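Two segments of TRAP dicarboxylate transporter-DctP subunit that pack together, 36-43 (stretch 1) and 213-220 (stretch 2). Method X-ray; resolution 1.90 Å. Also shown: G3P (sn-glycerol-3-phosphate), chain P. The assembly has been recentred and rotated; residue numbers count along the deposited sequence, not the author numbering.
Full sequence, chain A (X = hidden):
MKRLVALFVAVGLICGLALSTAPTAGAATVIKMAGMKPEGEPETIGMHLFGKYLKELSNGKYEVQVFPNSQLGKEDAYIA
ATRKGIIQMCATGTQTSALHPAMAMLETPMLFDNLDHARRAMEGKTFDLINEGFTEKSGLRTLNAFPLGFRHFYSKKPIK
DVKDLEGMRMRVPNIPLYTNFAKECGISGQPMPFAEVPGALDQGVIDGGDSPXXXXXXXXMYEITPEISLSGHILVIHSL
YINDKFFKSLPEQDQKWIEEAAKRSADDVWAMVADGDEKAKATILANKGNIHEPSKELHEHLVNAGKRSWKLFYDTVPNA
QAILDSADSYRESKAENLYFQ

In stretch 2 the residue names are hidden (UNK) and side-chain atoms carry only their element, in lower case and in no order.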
# COMPACT_ATOMS: atom_id res chain seq x y z
N MET A 36 9.24 3.17 -2.35
CA MET A 36 8.59 4.31 -2.99
C MET A 36 8.22 5.36 -1.97
O MET A 36 7.65 6.39 -2.35
CB MET A 36 7.32 3.87 -3.76
CG MET A 36 6.24 3.30 -2.87
SD MET A 36 4.70 2.89 -3.79
CE MET A 36 4.07 4.54 -4.11
N LYS A 37 8.57 5.12 -0.70
CA LYS A 37 8.12 6.00 0.38
C LYS A 37 9.28 6.66 1.13
O LYS A 37 10.42 6.17 1.13
CB LYS A 37 7.18 5.28 1.37
CG LYS A 37 5.90 4.70 0.78
CD LYS A 37 4.99 5.80 0.15
CE LYS A 37 3.74 5.18 -0.49
NZ LYS A 37 2.73 6.22 -0.88
N PRO A 38 9.02 7.82 1.74
CA PRO A 38 10.07 8.47 2.53
C PRO A 38 10.36 7.75 3.87
O PRO A 38 9.63 6.87 4.34
CB PRO A 38 9.53 9.87 2.73
CG PRO A 38 8.10 9.70 2.67
CD PRO A 38 7.80 8.63 1.69
N GLU A 39 11.46 8.15 4.48
CA GLU A 39 11.81 7.70 5.83
C GLU A 39 10.69 8.08 6.77
O GLU A 39 10.02 9.07 6.55
CB GLU A 39 13.12 8.34 6.26
CG GLU A 39 14.31 7.87 5.48
CD GLU A 39 14.72 6.46 5.85
OE1 GLU A 39 14.35 6.02 6.96
OE2 GLU A 39 15.39 5.79 5.04
N GLY A 40 10.47 7.24 7.79
CA GLY A 40 9.46 7.42 8.81
C GLY A 40 8.07 7.02 8.36
O GLY A 40 7.13 7.19 9.09
N GLU A 41 7.95 6.51 7.14
CA GLU A 41 6.65 6.07 6.62
C GLU A 41 6.61 4.54 6.77
O GLU A 41 7.65 3.88 6.66
CB GLU A 41 6.50 6.52 5.17
CG GLU A 41 5.06 6.69 4.65
CD GLU A 41 4.53 5.45 3.93
OE1 GLU A 41 3.48 5.53 3.24
OE2 GLU A 41 5.12 4.36 4.13
N PRO A 42 5.42 3.97 7.07
CA PRO A 42 5.43 2.54 7.41
C PRO A 42 6.09 1.60 6.42
O PRO A 42 6.73 0.68 6.93
CB PRO A 42 3.95 2.20 7.59
CG PRO A 42 3.30 3.54 7.99
CD PRO A 42 4.11 4.61 7.27
N GLU A 43 6.02 1.83 5.10
CA GLU A 43 6.70 0.94 4.15
C GLU A 43 8.20 0.91 4.43
O GLU A 43 8.82 -0.16 4.61
CB GLU A 43 6.42 1.37 2.72
CG GLU A 43 6.98 0.40 1.68
CD GLU A 43 6.95 0.95 0.27
OE1 GLU A 43 7.88 1.69 -0.17
OE2 GLU A 43 6.03 0.57 -0.44
N UNK A 213 -2.86 8.65 6.35
CA UNK A 213 -2.37 9.76 7.16
C UNK A 213 -0.87 9.78 7.23
O UNK A 213 -0.29 10.86 7.30
c UNK A 213 -4.43 10.15 8.65
c UNK A 213 -2.95 9.71 8.57
c UNK A 213 -5.15 9.54 9.83
c UNK A 213 -4.55 11.66 8.67
N UNK A 214 -0.23 8.63 7.17
CA UNK A 214 1.21 8.59 7.22
C UNK A 214 1.80 9.44 6.07
O UNK A 214 2.78 10.14 6.25
c UNK A 214 1.74 7.13 7.13
N UNK A 215 1.17 9.37 4.91
CA UNK A 215 1.66 10.08 3.74
C UNK A 215 1.27 11.55 3.80
O UNK A 215 2.07 12.45 3.49
o UNK A 215 2.86 7.81 2.81
c UNK A 215 1.13 9.40 2.46
c UNK A 215 1.83 8.08 2.15
o UNK A 215 1.33 7.33 1.23
N UNK A 216 0.05 11.82 4.27
CA UNK A 216 -0.39 13.20 4.40
C UNK A 216 0.51 13.97 5.35
O UNK A 216 0.87 15.10 5.06
c UNK A 216 -2.17 14.66 5.38
c UNK A 216 -1.83 13.27 4.90
c UNK A 216 -2.77 12.80 3.80
c UNK A 216 -4.15 12.42 4.32
N UNK A 217 0.90 13.37 6.48
CA UNK A 217 1.78 14.05 7.42
C UNK A 217 3.22 14.08 6.93
O UNK A 217 3.90 15.10 7.03
c UNK A 217 2.94 13.77 9.67
c UNK A 217 1.70 13.41 8.82
c UNK A 217 0.40 13.84 9.48
N UNK A 218 3.68 12.96 6.40
CA UNK A 218 5.03 12.86 5.91
C UNK A 218 5.34 13.91 4.85
O UNK A 218 6.42 14.51 4.89
o UNK A 218 6.61 11.46 4.85
c UNK A 218 5.32 11.46 5.37
N UNK A 219 4.41 14.14 3.93
CA UNK A 219 4.64 15.15 2.89
C UNK A 219 4.15 16.53 3.28
O UNK A 219 4.21 17.48 2.49
c UNK A 219 5.13 12.41 1.40
c UNK A 219 3.99 13.46 -0.59
c UNK A 219 4.78 13.74 0.67
c UNK A 219 3.98 14.71 1.57
N UNK A 220 3.69 16.64 4.52
CA UNK A 220 3.14 17.88 5.06
C UNK A 220 2.10 18.48 4.11
O UNK A 220 2.10 19.67 3.81
c UNK A 220 4.27 18.87 5.36
c UNK A 220 7.40 18.80 7.66
c UNK A 220 5.27 18.35 6.40
c UNK A 220 6.33 19.38 6.75
n UNK A 220 8.15 17.67 7.02
O1 G3P P . -0.83 0.15 -2.96
C1 G3P P . -1.05 1.17 -3.89
C2 G3P P . -0.73 2.53 -3.27
O2 G3P P . 0.61 2.54 -2.85
C3 G3P P . -0.96 3.64 -4.32
O1P G3P P . -1.25 4.83 -3.66
O4P G3P P . 0.90 5.19 -2.56
O2P G3P P . 0.52 6.16 -4.89
O3P G3P P . -0.61 7.18 -2.92
P G3P P . -0.03 5.90 -3.51
O HOH W 1 7.53 9.73 6.62
O HOH W 2 4.89 9.00 7.79

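Position 213 has four side-chain carbons, forked at the second. The side chain is out of reach of stretch 1. A fork at the second carbon identifies Leu213. Its O accepts from N of position 217, at 2.9 Å, as expected in a helix.

Position 214 carries a single side-chain carbon, CB. CA-to-CB points toward stretch 1. This CB lies 3.5 Å from Pro42 CD and 4.2 Å from Glu41 CG. One carbon alone makes it Ala214. The CA atoms of Glu41 and Ala214 are 6.0 Å apart, so the backbones come close here.

Position 215 has two carbons, the second carrying two oxygens. CA-to-CB points sideways, but the end of the side chain comes nearer to stretch 1. One oxygen lies 2.8 Å from Lys37 NZ. The other is modelled 2.4 Å from Glu41 OE1, which is too close in the model, and the protonation is left open. A short carboxylate is Asp215. The oxygen near Lys37 NZ is OD2, which accepts a hydrogen bond from it as part of a salt bridge.

Position 216 has four carbons, forked at the first, with one arm two carbons long. It is buried but out of reach of stretch 1. This is Ile216.

Position 217 has three carbons, one carrying the other two. It makes no contact with stretch 1. The fork at CB gives Val217.

Position 218 has one carbon, then one oxygen. CA-to-CB points toward stretch 1. The oxygen is 3.2 Å from Pro38 CG. This is Ser218. Water 1 joins the stretches, 2.6 Å from Ser218 OG and donating to Glu39 O at 2.6 Å.

Position 219 has four carbons, forked at the second. One end carbon of the fork lies 4.2 Å from Pro38 CG, an apolar contact. It is again a leucine: Leu219.

Position 220 has four carbons in a row ending in nitrogen. It is exposed and does not touch stretch 1. This is Lys220. Its positive phi belongs to a Schellman motif, with Lys220 N bonded to Val217 O at 3.0 Å.

The contact combines a buried charged centre with small apolar patches. Lys37 NZ links Asp215 to the ligand, donating also to G3P O4P at 2.7 Å. Its positive charge suits both the carboxylate and the phosphate. Glu41 caps the following helix, its OE2 accepting from Glu43 N at 2.9 Å. Pro42 packs on Ala214 in the helix, and Pro38 on Ser218 and Leu219 at its end. Water 2 adds a second bridge, donating to Gly40 O at 3.2 Å and Ala214 O at 2.9 Å.

Stretch 2 213-220: LADIVSLK
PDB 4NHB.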